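Local coordinates for protein diffuse adherence adhesin (Escherichia coli, PDB 4MEE) that forms the outer-membrane transport unit of an autotransporter adhesin that attaches bacteria to human and other mammalian cells and promotes autoaggregation and biofilm formation, at residues Y268-Q273 and F282-M287; N277-F282 and E335-P340; G445-Q450 and N457-A462. All blocks are in the same frame, centred on the assembly; numbering follows the deposited sequence.

Interaction 1 of 3, residues Y268-Q273 and F282-M287; sequences YGTWYQ and FAETWM
Gly269 pairs with Thr285, and Trp271 with Ala283, as antiparallel hydrogen-bonded pairs, their two strands running at 173° with axes 4.4 Å apart at closest approach. Each pair exchanges two backbone bonds, among them Thr285 N to Gly269 O at 2.9 Å and Ala283 N to Trp271 O at 3.0 Å. Between and beyond them lie the non-hydrogen-bonded pairs Tyr268-Trp286, Thr270-Glu284 and Tyr272-Phe282, whose side chains share one face of the sheet. There Phe282 CB sits over one face of the Tyr272 ring, toward its rim and 3.8 Å from CD2. The two rings point the same way with planes only 17° apart, but their centroids are 5.7 Å apart and overlap is slight, so the methylene rather than the phenyl makes the CH-pi contact. Strands 255-272 and 280-298 form a beta hairpin in the wall of the autotransporter barrel, and the face carrying these aromatics appears to be turned to the lumen, consistent with its partners: Glu284 OE2 accepts a bond from Asn169 N, in the segment before the barrel strands, and Tyr268 OH is hydrogen-bonded to Trp189 NE1 of strand 188-200. Glu284 stands beside Thr270, its CG 4.0 Å from OG1. At the other end Tyr268 CB meets Trp286 CB at 3.6 Å; Trp286 CG lies between its own backbone N and carbonyl carbon (chi1 54°), and the indole runs on toward strand 303-327. On the opposite face Trp271 CE3 packs against Ala283 CB at 4.0 Å. Ala283 N lies at the edge of that indole, near its plane, while Gln273 N sits over the ring centre and Phe232 meets it obliquely.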
ATOM      1  N   TYR A 268      10.555  -6.727   9.134  1.00 42.59           N
ATOM      2  CA  TYR A 268       9.944  -7.648   8.185  1.00 42.78           C
ATOM      3  C   TYR A 268      10.654  -8.984   8.130  1.00 42.66           C
ATOM      4  O   TYR A 268      11.761  -9.112   8.612  1.00 42.07           O
ATOM      5  CB  TYR A 268       9.910  -7.031   6.803  1.00 43.42           C
ATOM      6  CG  TYR A 268      11.239  -6.696   6.244  1.00 44.88           C
ATOM      7  CD1 TYR A 268      12.068  -7.679   5.752  1.00 45.89           C
ATOM      8  CD2 TYR A 268      11.656  -5.390   6.178  1.00 45.67           C
ATOM      9  CE1 TYR A 268      13.290  -7.369   5.217  1.00 47.23           C
ATOM     10  CE2 TYR A 268      12.869  -5.072   5.644  1.00 47.39           C
ATOM     11  CZ  TYR A 268      13.684  -6.061   5.170  1.00 47.94           C
ATOM     12  OH  TYR A 268      14.894  -5.729   4.640  1.00 47.80           O
ATOM     13  N   GLY A 269      10.006  -9.976   7.531  1.00 42.79           N
ATOM     14  CA  GLY A 269      10.565 -11.318   7.447  1.00 42.52           C
ATOM     15  C   GLY A 269      10.329 -11.949   6.092  1.00 43.01           C
ATOM     16  O   GLY A 269       9.352 -11.645   5.429  1.00 42.83           O
ATOM     17  N   THR A 270      11.229 -12.830   5.679  1.00 43.55           N
ATOM     18  CA  THR A 270      11.128 -13.481   4.399  1.00 44.45           C
ATOM     19  C   THR A 270      11.502 -14.943   4.483  1.00 44.77           C
ATOM     20  O   THR A 270      12.378 -15.292   5.242  1.00 44.58           O
ATOM     21  CB  THR A 270      12.150 -12.874   3.474  1.00 44.38           C
ATOM     22  OG1 THR A 270      11.507 -11.899   2.655  1.00 44.80           O
ATOM     23  CG2 THR A 270      12.714 -13.940   2.630  1.00 44.20           C
ATOM     24  N   TRP A 271      10.863 -15.804   3.696  1.00 45.03           N
ATOM     25  CA  TRP A 271      11.216 -17.220   3.706  1.00 46.11           C
ATOM     26  C   TRP A 271      11.111 -17.837   2.343  1.00 46.88           C
ATOM     27  O   TRP A 271      10.124 -17.623   1.688  1.00 46.28           O
ATOM     28  CB  TRP A 271      10.232 -17.978   4.562  1.00 46.85           C
ATOM     29  CG  TRP A 271      10.452 -19.422   4.551  1.00 47.82           C
ATOM     30  CD1 TRP A 271      11.477 -20.074   5.132  1.00 48.08           C
ATOM     31  CD2 TRP A 271       9.619 -20.421   3.972  1.00 48.92           C
ATOM     32  NE1 TRP A 271      11.350 -21.415   4.953  1.00 48.39           N
ATOM     33  CE2 TRP A 271      10.213 -21.656   4.241  1.00 48.51           C
ATOM     34  CE3 TRP A 271       8.432 -20.392   3.257  1.00 49.13           C
ATOM     35  CZ2 TRP A 271       9.671 -22.841   3.821  1.00 49.13           C
ATOM     36  CZ3 TRP A 271       7.896 -21.570   2.835  1.00 49.53           C
ATOM     37  CH2 TRP A 271       8.513 -22.782   3.119  1.00 49.31           C
ATOM     38  N   TYR A 272      12.099 -18.621   1.929  1.00 48.03           N
ATOM     39  CA  TYR A 272      12.014 -19.397   0.697  1.00 48.77           C
ATOM     40  C   TYR A 272      12.427 -20.811   0.991  1.00 49.26           C
ATOM     41  O   TYR A 272      13.460 -21.017   1.586  1.00 49.02           O
ATOM     42  CB  TYR A 272      12.964 -18.830  -0.329  1.00 49.28           C
ATOM     43  CG  TYR A 272      12.505 -17.539  -0.858  1.00 50.52           C
ATOM     44  CD1 TYR A 272      12.622 -16.405  -0.112  1.00 51.39           C
ATOM     45  CD2 TYR A 272      11.947 -17.455  -2.099  1.00 51.67           C
ATOM     46  CE1 TYR A 272      12.190 -15.212  -0.586  1.00 52.94           C
ATOM     47  CE2 TYR A 272      11.518 -16.263  -2.593  1.00 52.99           C
ATOM     48  CZ  TYR A 272      11.645 -15.147  -1.823  1.00 53.53           C
ATOM     49  OH  TYR A 272      11.220 -13.952  -2.299  1.00 54.39           O
ATOM     50  N   GLN A 273      11.614 -21.789   0.621  1.00 49.18           N
ATOM     51  CA  GLN A 273      12.008 -23.174   0.851  1.00 49.62           C
ATOM     52  C   GLN A 273      13.118 -23.689  -0.042  1.00 49.41           C
ATOM     53  O   GLN A 273      14.006 -24.376   0.435  1.00 50.06           O
ATOM     54  CB  GLN A 273      10.823 -24.116   0.805  1.00 49.54           C
ATOM     55  CG  GLN A 273      10.226 -24.307  -0.553  1.00 49.37           C
ATOM     56  CD  GLN A 273       9.347 -25.517  -0.569  1.00 49.21           C
ATOM     57  OE1 GLN A 273       8.589 -25.722  -1.502  1.00 48.99           O
ATOM     58  NE2 GLN A 273       9.445 -26.335   0.470  1.00 49.30           N
ATOM     59  N   PHE A 282       6.961 -19.809  -0.814  1.00 44.95           N
ATOM     60  CA  PHE A 282       7.600 -18.657  -0.209  1.00 44.38           C
ATOM     61  C   PHE A 282       6.618 -17.954   0.710  1.00 43.16           C
ATOM     62  O   PHE A 282       5.437 -18.200   0.621  1.00 42.65           O
ATOM     63  CB  PHE A 282       8.217 -17.743  -1.274  1.00 45.00           C
ATOM     64  CG  PHE A 282       7.292 -16.752  -1.845  1.00 45.61           C
ATOM     65  CD1 PHE A 282       6.660 -16.991  -3.029  1.00 45.70           C
ATOM     66  CD2 PHE A 282       7.108 -15.559  -1.219  1.00 45.99           C
ATOM     67  CE1 PHE A 282       5.824 -16.064  -3.556  1.00 45.79           C
ATOM     68  CE2 PHE A 282       6.268 -14.630  -1.733  1.00 46.47           C
ATOM     69  CZ  PHE A 282       5.625 -14.879  -2.911  1.00 46.08           C
ATOM     70  N   ALA A 283       7.119 -17.142   1.631  1.00 42.09           N
ATOM     71  CA  ALA A 283       6.275 -16.415   2.561  1.00 40.51           C
ATOM     72  C   ALA A 283       6.972 -15.148   2.940  1.00 40.58           C
ATOM     73  O   ALA A 283       8.173 -15.095   2.939  1.00 40.50           O
ATOM     74  CB  ALA A 283       6.037 -17.234   3.796  1.00 39.69           C
ATOM     75  N   GLU A 284       6.208 -14.122   3.261  1.00 40.62           N
ATOM     76  CA  GLU A 284       6.786 -12.858   3.660  1.00 41.70           C
ATOM     77  C   GLU A 284       5.954 -12.358   4.810  1.00 40.57           C
ATOM     78  O   GLU A 284       4.804 -12.724   4.913  1.00 40.57           O
ATOM     79  CB  GLU A 284       6.717 -11.868   2.516  1.00 43.45           C
ATOM     80  CG  GLU A 284       7.689 -12.162   1.396  1.00 47.47           C
ATOM     81  CD  GLU A 284       7.871 -10.990   0.460  1.00 50.41           C
ATOM     82  OE1 GLU A 284       7.425  -9.870   0.794  1.00 52.76           O
ATOM     83  OE2 GLU A 284       8.466 -11.191  -0.616  1.00 51.94           O
ATOM     84  N   THR A 285       6.515 -11.535   5.689  1.00 40.43           N
ATOM     85  CA  THR A 285       5.728 -10.969   6.773  1.00 40.25           C
ATOM     86  C   THR A 285       6.278  -9.683   7.295  1.00 40.40           C
ATOM     87  O   THR A 285       7.454  -9.437   7.184  1.00 40.54           O
ATOM     88  CB  THR A 285       5.735 -11.911   7.948  1.00 40.03           C
ATOM     89  OG1 THR A 285       5.431 -13.215   7.462  1.00 40.63           O
ATOM     90  CG2 THR A 285       4.709 -11.478   8.916  1.00 38.97           C
ATOM     91  N   TRP A 286       5.441  -8.842   7.872  1.00 40.44           N
ATOM     92  CA  TRP A 286       5.993  -7.659   8.478  1.00 41.45           C
ATOM     93  C   TRP A 286       5.072  -7.002   9.436  1.00 41.48           C
ATOM     94  O   TRP A 286       3.901  -7.258   9.442  1.00 41.43           O
ATOM     95  CB  TRP A 286       6.394  -6.657   7.426  1.00 41.19           C
ATOM     96  CG  TRP A 286       5.362  -6.302   6.508  1.00 41.08           C
ATOM     97  CD1 TRP A 286       5.186  -6.815   5.288  1.00 41.36           C
ATOM     98  CD2 TRP A 286       4.359  -5.320   6.686  1.00 41.13           C
ATOM     99  NE1 TRP A 286       4.132  -6.220   4.675  1.00 41.15           N
ATOM    100  CE2 TRP A 286       3.602  -5.297   5.522  1.00 40.82           C
ATOM    101  CE3 TRP A 286       4.026  -4.461   7.713  1.00 41.08           C
ATOM    102  CZ2 TRP A 286       2.539  -4.466   5.355  1.00 40.31           C
ATOM    103  CZ3 TRP A 286       2.979  -3.648   7.549  1.00 40.84           C
ATOM    104  CH2 TRP A 286       2.242  -3.644   6.376  1.00 40.71           C
ATOM    105  N   MET A 287       5.605  -6.123  10.253  1.00 42.58           N
ATOM    106  CA  MET A 287       4.754  -5.418  11.155  1.00 43.37           C
ATOM    107  C   MET A 287       5.370  -4.063  11.406  1.00 42.42           C
ATOM    108  O   MET A 287       6.568  -3.927  11.344  1.00 42.24           O
ATOM    109  CB  MET A 287       4.614  -6.242  12.405  1.00 45.91           C
ATOM    110  CG  MET A 287       5.044  -5.536  13.649  1.00 49.50           C
ATOM    111  SD  MET A 287       3.963  -6.153  14.925  1.00 54.96           S
ATOM    112  CE  MET A 287       3.343  -4.590  15.510  1.00 53.02           C
TER

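Interaction 2 of 3, residues N277-F282 and E335-P340; sequences NATGLF and EFWLQP
Trp337 lays the far rim of its six-membered ring against the backbone of the turn at Asn277-Thr279, with CH2 3.4 Å from Ala278 N. Both segments belong to the autotransporter beta-barrel, but they are not adjacent staves: strand 303-327 stands between strands 280-298 and 333-355. The CA atoms of Thr279 and Trp337, the nearest such pair, are accordingly 8.8 Å apart, and no hydrogen bond crosses the contact. Side chains have to span this width, apparently on the inner side of the wall. Trp337 does so with CG anti to its carbonyl carbon (chi1 -70°). Ala278 CA lies in the ring plane at its edge, while Asn277 C and Ala278 N approach obliquely, and CZ3 is 3.7 Å from Ala278 C. Further along the same strand, Gln339 extends toward Phe282, CG anti to its backbone N, and crosses the phenyl group at about a right angle, with ring and amide planes 31° apart. Its CG is 3.9 Å from Phe282 CE1; the amide end is modelled too near the ring for its closer approaches to be trusted. What the contact joins is the short turn of one hairpin and a strand two places round the barrel, with Lys381 of strand 370-383 packing on Trp337 from beyond. Beside these contacts, Thr279 turns its hydroxyl to the intervening strand, where OG1 is hydrogen-bonded to Asn322 N, and the same OG1 lies 4.3 Å from Trp337 CZ3.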
ATOM      1  N   ASN A 277      14.839 -17.774  -6.994  1.00 42.27           N
ATOM      2  CA  ASN A 277      15.430 -18.170  -8.268  1.00 40.25           C
ATOM      3  C   ASN A 277      15.188 -19.623  -8.589  1.00 42.47           C
ATOM      4  O   ASN A 277      15.785 -20.173  -9.507  1.00 42.57           O
ATOM      5  CB  ASN A 277      16.929 -17.916  -8.304  1.00 35.30           C
ATOM      6  CG  ASN A 277      17.266 -16.450  -8.203  1.00 34.05           C
ATOM      7  OD1 ASN A 277      18.127 -16.055  -7.419  1.00 35.07           O
ATOM      8  ND2 ASN A 277      16.593 -15.629  -9.002  1.00 34.07           N
ATOM      9  N   ALA A 278      14.286 -20.241  -7.852  1.00 43.94           N
ATOM     10  CA  ALA A 278      13.956 -21.625  -8.083  1.00 45.84           C
ATOM     11  C   ALA A 278      12.528 -21.841  -7.685  1.00 45.45           C
ATOM     12  O   ALA A 278      11.991 -21.106  -6.872  1.00 45.83           O
ATOM     13  CB  ALA A 278      14.854 -22.516  -7.266  1.00 45.15           C
ATOM     14  N   THR A 279      11.918 -22.866  -8.248  1.00 45.62           N
ATOM     15  CA  THR A 279      10.541 -23.184  -7.948  1.00 44.93           C
ATOM     16  C   THR A 279      10.350 -23.584  -6.501  1.00 44.74           C
ATOM     17  O   THR A 279      11.199 -24.244  -5.932  1.00 44.71           O
ATOM     18  CB  THR A 279      10.081 -24.345  -8.818  1.00 44.76           C
ATOM     19  OG1 THR A 279      10.105 -23.936 -10.185  1.00 43.57           O
ATOM     20  CG2 THR A 279       8.696 -24.739  -8.452  1.00 44.36           C
ATOM     21  N   GLY A 280       9.233 -23.179  -5.912  1.00 44.71           N
ATOM     22  CA  GLY A 280       8.920 -23.562  -4.544  1.00 45.40           C
ATOM     23  C   GLY A 280       8.112 -22.549  -3.758  1.00 45.66           C
ATOM     24  O   GLY A 280       7.839 -21.452  -4.235  1.00 45.18           O
ATOM     25  N   LEU A 281       7.738 -22.921  -2.537  1.00 45.95           N
ATOM     26  CA  LEU A 281       6.925 -22.075  -1.664  1.00 46.20           C
ATOM     27  C   LEU A 281       7.676 -20.881  -1.115  1.00 45.93           C
ATOM     28  O   LEU A 281       8.881 -20.931  -0.954  1.00 46.25           O
ATOM     29  CB  LEU A 281       6.411 -22.878  -0.482  1.00 45.54           C
ATOM     30  CG  LEU A 281       5.439 -24.005  -0.804  1.00 44.89           C
ATOM     31  CD1 LEU A 281       5.105 -24.787   0.453  1.00 44.49           C
ATOM     32  CD2 LEU A 281       4.185 -23.461  -1.461  1.00 44.66           C
ATOM     33  N   PHE A 282       6.961 -19.809  -0.814  1.00 44.95           N
ATOM     34  CA  PHE A 282       7.600 -18.657  -0.209  1.00 44.38           C
ATOM     35  C   PHE A 282       6.618 -17.954   0.710  1.00 43.16           C
ATOM     36  O   PHE A 282       5.437 -18.200   0.621  1.00 42.65           O
ATOM     37  CB  PHE A 282       8.217 -17.743  -1.274  1.00 45.00           C
ATOM     38  CG  PHE A 282       7.292 -16.752  -1.845  1.00 45.61           C
ATOM     39  CD1 PHE A 282       6.660 -16.991  -3.029  1.00 45.70           C
ATOM     40  CD2 PHE A 282       7.108 -15.559  -1.219  1.00 45.99           C
ATOM     41  CE1 PHE A 282       5.824 -16.064  -3.556  1.00 45.79           C
ATOM     42  CE2 PHE A 282       6.268 -14.630  -1.733  1.00 46.47           C
ATOM     43  CZ  PHE A 282       5.625 -14.879  -2.911  1.00 46.08           C
ATOM     44  N   GLU A 335      13.652 -16.762 -19.177  1.00 43.32           N
ATOM     45  CA  GLU A 335      13.011 -17.586 -18.186  1.00 43.55           C
ATOM     46  C   GLU A 335      11.587 -17.090 -18.127  1.00 45.34           C
ATOM     47  O   GLU A 335      11.335 -15.916 -18.361  1.00 45.58           O
ATOM     48  CB  GLU A 335      13.694 -17.411 -16.842  1.00 43.26           C
ATOM     49  CG  GLU A 335      13.935 -18.716 -16.117  1.00 42.82           C
ATOM     50  CD  GLU A 335      15.221 -18.694 -15.316  1.00 42.56           C
ATOM     51  OE1 GLU A 335      15.595 -17.614 -14.805  1.00 43.81           O
ATOM     52  OE2 GLU A 335      15.860 -19.759 -15.198  1.00 42.47           O
ATOM     53  N   PHE A 336      10.645 -17.975 -17.854  1.00 46.88           N
ATOM     54  CA  PHE A 336       9.279 -17.527 -17.688  1.00 48.76           C
ATOM     55  C   PHE A 336       8.682 -18.159 -16.453  1.00 47.23           C
ATOM     56  O   PHE A 336       8.734 -19.373 -16.284  1.00 46.28           O
ATOM     57  CB  PHE A 336       8.439 -17.830 -18.921  1.00 49.32           C
ATOM     58  CG  PHE A 336       6.976 -17.620 -18.710  1.00 52.16           C
ATOM     59  CD1 PHE A 336       6.426 -16.344 -18.756  1.00 52.73           C
ATOM     60  CD2 PHE A 336       6.145 -18.698 -18.453  1.00 52.37           C
ATOM     61  CE1 PHE A 336       5.067 -16.153 -18.560  1.00 54.07           C
ATOM     62  CE2 PHE A 336       4.787 -18.517 -18.257  1.00 54.08           C
ATOM     63  CZ  PHE A 336       4.247 -17.241 -18.309  1.00 54.40           C
ATOM     64  N   TRP A 337       8.103 -17.319 -15.604  1.00 47.41           N
ATOM     65  CA  TRP A 337       7.692 -17.722 -14.266  1.00 46.92           C
ATOM     66  C   TRP A 337       6.232 -17.401 -13.987  1.00 45.90           C
ATOM     67  O   TRP A 337       5.729 -16.357 -14.406  1.00 45.95           O
ATOM     68  CB  TRP A 337       8.566 -17.028 -13.217  1.00 47.40           C
ATOM     69  CG  TRP A 337       9.990 -17.501 -13.177  1.00 47.91           C
ATOM     70  CD1 TRP A 337      10.983 -17.210 -14.073  1.00 48.08           C
ATOM     71  CD2 TRP A 337      10.586 -18.336 -12.175  1.00 47.19           C
ATOM     72  NE1 TRP A 337      12.154 -17.816 -13.693  1.00 47.71           N
ATOM     73  CE2 TRP A 337      11.941 -18.514 -12.534  1.00 47.29           C
ATOM     74  CE3 TRP A 337      10.107 -18.955 -11.012  1.00 46.71           C
ATOM     75  CZ2 TRP A 337      12.823 -19.288 -11.773  1.00 47.21           C
ATOM     76  CZ3 TRP A 337      10.985 -19.723 -10.253  1.00 46.60           C
ATOM     77  CH2 TRP A 337      12.328 -19.882 -10.639  1.00 46.97           C
ATOM     78  N   LEU A 338       5.565 -18.307 -13.274  1.00 46.03           N
ATOM     79  CA  LEU A 338       4.205 -18.079 -12.786  1.00 45.94           C
ATOM     80  C   LEU A 338       4.150 -18.142 -11.265  1.00 45.42           C
ATOM     81  O   LEU A 338       4.785 -19.001 -10.643  1.00 45.68           O
ATOM     82  CB  LEU A 338       3.216 -19.081 -13.390  1.00 46.22           C
ATOM     83  CG  LEU A 338       2.592 -18.765 -14.754  1.00 47.57           C
ATOM     84  CD1 LEU A 338       1.833 -19.974 -15.279  1.00 47.72           C
ATOM     85  CD2 LEU A 338       1.678 -17.548 -14.696  1.00 47.46           C
ATOM     86  N   GLN A 339       3.383 -17.229 -10.675  1.00 44.56           N
ATOM     87  CA  GLN A 339       3.299 -17.112  -9.225  1.00 43.24           C
ATOM     88  C   GLN A 339       1.883 -16.813  -8.722  1.00 41.95           C
ATOM     89  O   GLN A 339       1.478 -15.650  -8.669  1.00 43.00           O
ATOM     90  CB  GLN A 339       4.274 -16.044  -8.722  1.00 43.16           C
ATOM     91  CG  GLN A 339       4.409 -15.997  -7.210  1.00 43.42           C
ATOM     92  CD  GLN A 339       4.988 -14.689  -6.711  1.00 43.46           C
ATOM     93  OE1 GLN A 339       6.047 -14.668  -6.085  1.00 44.08           O
ATOM     94  NE2 GLN A 339       4.295 -13.590  -6.981  1.00 44.04           N
ATOM     95  N   PRO A 340       1.127 -17.865  -8.356  1.00 40.87           N
ATOM     96  CA  PRO A 340      -0.111 -17.648  -7.611  1.00 40.12           C
ATOM     97  C   PRO A 340       0.222 -17.317  -6.158  1.00 39.87           C
ATOM     98  O   PRO A 340       1.082 -17.968  -5.564  1.00 40.33           O
ATOM     99  CB  PRO A 340      -0.826 -18.997  -7.712  1.00 39.65           C
ATOM    100  CG  PRO A 340       0.263 -19.993  -7.916  1.00 39.86           C
ATOM    101  CD  PRO A 340       1.330 -19.285  -8.700  1.00 40.21           C
TER

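Interaction 3 of 3, residues G445-Q450 and N457-A462; sequences GGVAYQ and NAISGA
Ala448 and Ser460 form the centre of the bonding, with Ser460 N to Ala448 O at 2.7 Å and Ala448 N to Ser460 O at 2.9 Å, the latter nearly straight at 168°. Gly446 and Ala462 repeat this hydrogen-bonded pattern toward one end, Ala462 N reaching Gly446 O at 3.0 Å. Toward the other, Gln450 N holds Ala458 O at 2.9 Å, but the return bond from Ala458 N to Gln450 O is weak. The strands run antiparallel at 177°. CA-H...O contacts, such as Val447 CA to Ser460 O, fill the intervals between the amide bonds. Packing divides by face. Val447, Tyr449 and Ile459 lie on the surface side expected to meet lipid in this transmembrane barrel. Tyr449 CG is anti to its backbone N (chi1 172°), and the ring takes Ile459 at its edge, with Ile459 CG1 3.8 Å from Tyr449 CD1. Ile459 sends CD1 the other way, to 3.9 Å from Val447 CG1, so Ile459 touches both Tyr449 and Val447 of the facing strand. Tyr449 also lies alongside the Asn457 amide, the two groups pointing the same way with nearly parallel planes. On the opposite face small side chains meet at the centre, Ala448 CB lying 3.6 Å from Ser460 OG, and the longer Gln450 bends at its second torsion to bring OE1 near Ala458 CB. Strand 441-451 pairs on its far edge with strand 425-436, through Val447 to Thr431 and Tyr449 to Ile429, while strand 457-467 bonds through Ile459 to Arg196 and Gly461 to Gly194 of strand 188-200, where the last strand meets the first and closes the barrel.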
ATOM      1  N   GLY A 445      11.184   0.074 -11.612  1.00 46.89           N
ATOM      2  CA  GLY A 445      10.040   0.929 -11.811  1.00 45.05           C
ATOM      3  C   GLY A 445       8.819   0.044 -11.853  1.00 44.04           C
ATOM      4  O   GLY A 445       8.856  -1.049 -12.416  1.00 45.29           O
ATOM      5  N   GLY A 446       7.744   0.512 -11.235  1.00 42.21           N
ATOM      6  CA  GLY A 446       6.488  -0.222 -11.199  1.00 41.26           C
ATOM      7  C   GLY A 446       5.300   0.712 -11.285  1.00 40.66           C
ATOM      8  O   GLY A 446       5.346   1.831 -10.778  1.00 40.43           O
ATOM      9  N   VAL A 447       4.242   0.249 -11.943  1.00 40.50           N
ATOM     10  CA  VAL A 447       3.003   1.007 -12.085  1.00 40.50           C
ATOM     11  C   VAL A 447       1.825   0.147 -11.625  1.00 40.41           C
ATOM     12  O   VAL A 447       1.601  -0.948 -12.147  1.00 39.98           O
ATOM     13  CB  VAL A 447       2.798   1.510 -13.536  1.00 40.63           C
ATOM     14  CG1 VAL A 447       1.423   2.138 -13.710  1.00 40.48           C
ATOM     15  CG2 VAL A 447       3.882   2.509 -13.919  1.00 40.41           C
ATOM     16  N   ALA A 448       1.093   0.652 -10.635  1.00 40.42           N
ATOM     17  CA  ALA A 448      -0.048  -0.047 -10.044  1.00 40.17           C
ATOM     18  C   ALA A 448      -1.328   0.774 -10.169  1.00 40.61           C
ATOM     19  O   ALA A 448      -1.316   1.995  -9.983  1.00 40.21           O
ATOM     20  CB  ALA A 448       0.231  -0.364  -8.583  1.00 39.27           C
ATOM     21  N   TYR A 449      -2.427   0.089 -10.477  1.00 40.91           N
ATOM     22  CA  TYR A 449      -3.724   0.730 -10.646  1.00 42.05           C
ATOM     23  C   TYR A 449      -4.839  -0.093 -10.001  1.00 42.12           C
ATOM     24  O   TYR A 449      -4.970  -1.284 -10.277  1.00 41.45           O
ATOM     25  CB  TYR A 449      -4.014   0.955 -12.130  1.00 43.25           C
ATOM     26  CG  TYR A 449      -5.416   1.431 -12.402  1.00 45.67           C
ATOM     27  CD1 TYR A 449      -5.756   2.771 -12.250  1.00 46.28           C
ATOM     28  CD2 TYR A 449      -6.407   0.540 -12.803  1.00 46.26           C
ATOM     29  CE1 TYR A 449      -7.041   3.216 -12.499  1.00 48.73           C
ATOM     30  CE2 TYR A 449      -7.696   0.972 -13.056  1.00 48.75           C
ATOM     31  CZ  TYR A 449      -8.007   2.310 -12.901  1.00 49.46           C
ATOM     32  OH  TYR A 449      -9.286   2.743 -13.146  1.00 51.44           O
ATOM     33  N   GLN A 450      -5.634   0.555  -9.149  1.00 42.27           N
ATOM     34  CA  GLN A 450      -6.706  -0.102  -8.391  1.00 43.46           C
ATOM     35  C   GLN A 450      -8.048   0.508  -8.728  1.00 43.32           C
ATOM     36  O   GLN A 450      -8.180   1.725  -8.776  1.00 43.88           O
ATOM     37  CB  GLN A 450      -6.511   0.080  -6.888  1.00 44.76           C
ATOM     38  CG  GLN A 450      -5.632  -0.943  -6.198  1.00 46.19           C
ATOM     39  CD  GLN A 450      -4.367  -0.334  -5.627  1.00 47.51           C
ATOM     40  OE1 GLN A 450      -3.615   0.340  -6.330  1.00 47.09           O
ATOM     41  NE2 GLN A 450      -4.127  -0.570  -4.343  1.00 48.10           N
ATOM     42  N   ASN A 457     -10.092   4.838  -7.355  1.00 42.36           N
ATOM     43  CA  ASN A 457      -8.933   4.668  -8.192  1.00 42.01           C
ATOM     44  C   ASN A 457      -7.710   4.842  -7.342  1.00 41.12           C
ATOM     45  O   ASN A 457      -7.762   5.428  -6.277  1.00 41.20           O
ATOM     46  CB  ASN A 457      -8.951   5.720  -9.302  1.00 42.39           C
ATOM     47  CG  ASN A 457     -10.308   5.835  -9.964  1.00 42.34           C
ATOM     48  OD1 ASN A 457     -10.924   6.897  -9.966  1.00 42.63           O
ATOM     49  ND2 ASN A 457     -10.800   4.723 -10.493  1.00 42.08           N
ATOM     50  N   ALA A 458      -6.602   4.306  -7.788  1.00 40.91           N
ATOM     51  CA  ALA A 458      -5.357   4.657  -7.200  1.00 40.35           C
ATOM     52  C   ALA A 458      -4.540   4.347  -8.392  1.00 40.01           C
ATOM     53  O   ALA A 458      -4.806   3.364  -9.059  1.00 40.08           O
ATOM     54  CB  ALA A 458      -5.018   3.736  -6.046  1.00 39.74           C
ATOM     55  N   ILE A 459      -3.623   5.232  -8.722  1.00 40.26           N
ATOM     56  CA  ILE A 459      -2.693   4.996  -9.785  1.00 39.78           C
ATOM     57  C   ILE A 459      -1.402   5.333  -9.072  1.00 38.74           C
ATOM     58  O   ILE A 459      -1.317   6.361  -8.415  1.00 38.26           O
ATOM     59  CB  ILE A 459      -3.023   5.890 -11.013  1.00 40.39           C
ATOM     60  CG1 ILE A 459      -2.808   5.141 -12.340  1.00 40.84           C
ATOM     61  CG2 ILE A 459      -2.338   7.254 -10.954  1.00 40.30           C
ATOM     62  CD1 ILE A 459      -1.571   4.271 -12.406  1.00 41.47           C
ATOM     63  N   SER A 460      -0.432   4.434  -9.112  1.00 37.76           N
ATOM     64  CA  SER A 460       0.777   4.647  -8.343  1.00 36.21           C
ATOM     65  C   SER A 460       1.985   4.306  -9.190  1.00 35.70           C
ATOM     66  O   SER A 460       1.939   3.374  -9.975  1.00 35.80           O
ATOM     67  CB  SER A 460       0.741   3.826  -7.047  1.00 36.13           C
ATOM     68  OG  SER A 460       1.567   2.676  -7.113  1.00 36.21           O
ATOM     69  N   GLY A 461       3.050   5.084  -9.049  1.00 34.82           N
ATOM     70  CA  GLY A 461       4.307   4.796  -9.725  1.00 34.64           C
ATOM     71  C   GLY A 461       5.408   4.816  -8.690  1.00 34.83           C
ATOM     72  O   GLY A 461       5.538   5.781  -7.942  1.00 34.52           O
ATOM     73  N   ALA A 462       6.189   3.747  -8.620  1.00 35.04           N
ATOM     74  CA  ALA A 462       7.234   3.653  -7.618  1.00 35.46           C
ATOM     75  C   ALA A 462       8.571   3.407  -8.280  1.00 36.18           C
ATOM     76  O   ALA A 462       8.630   2.770  -9.319  1.00 36.45           O
ATOM     77  CB  ALA A 462       6.919   2.543  -6.637  1.00 35.56           C
TER

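How the interactions relate
Interactions 1 and 2 share Phe282 and strand 280-298, and they touch directly: Gln273 OE1 is placed to accept a hydrogen bond from Leu281 N. Interaction 1 joins neighbouring strands by backbone bonds and buries aromatic and acidic groups, apparently inside the barrel, whereas interaction 2 reaches past the intervening strand with side chains, one of them resting on turn backbone, and no hydrogen bond, and buries about half as much area. Interaction 3 is again a hairpin pairing, but a surface one, with no buried residue, glycine and alanine in many positions, and aliphatic contacts on its outer face. Its centre lies about 23 Å from the centres of both others, in a separate part of the same barrel wall.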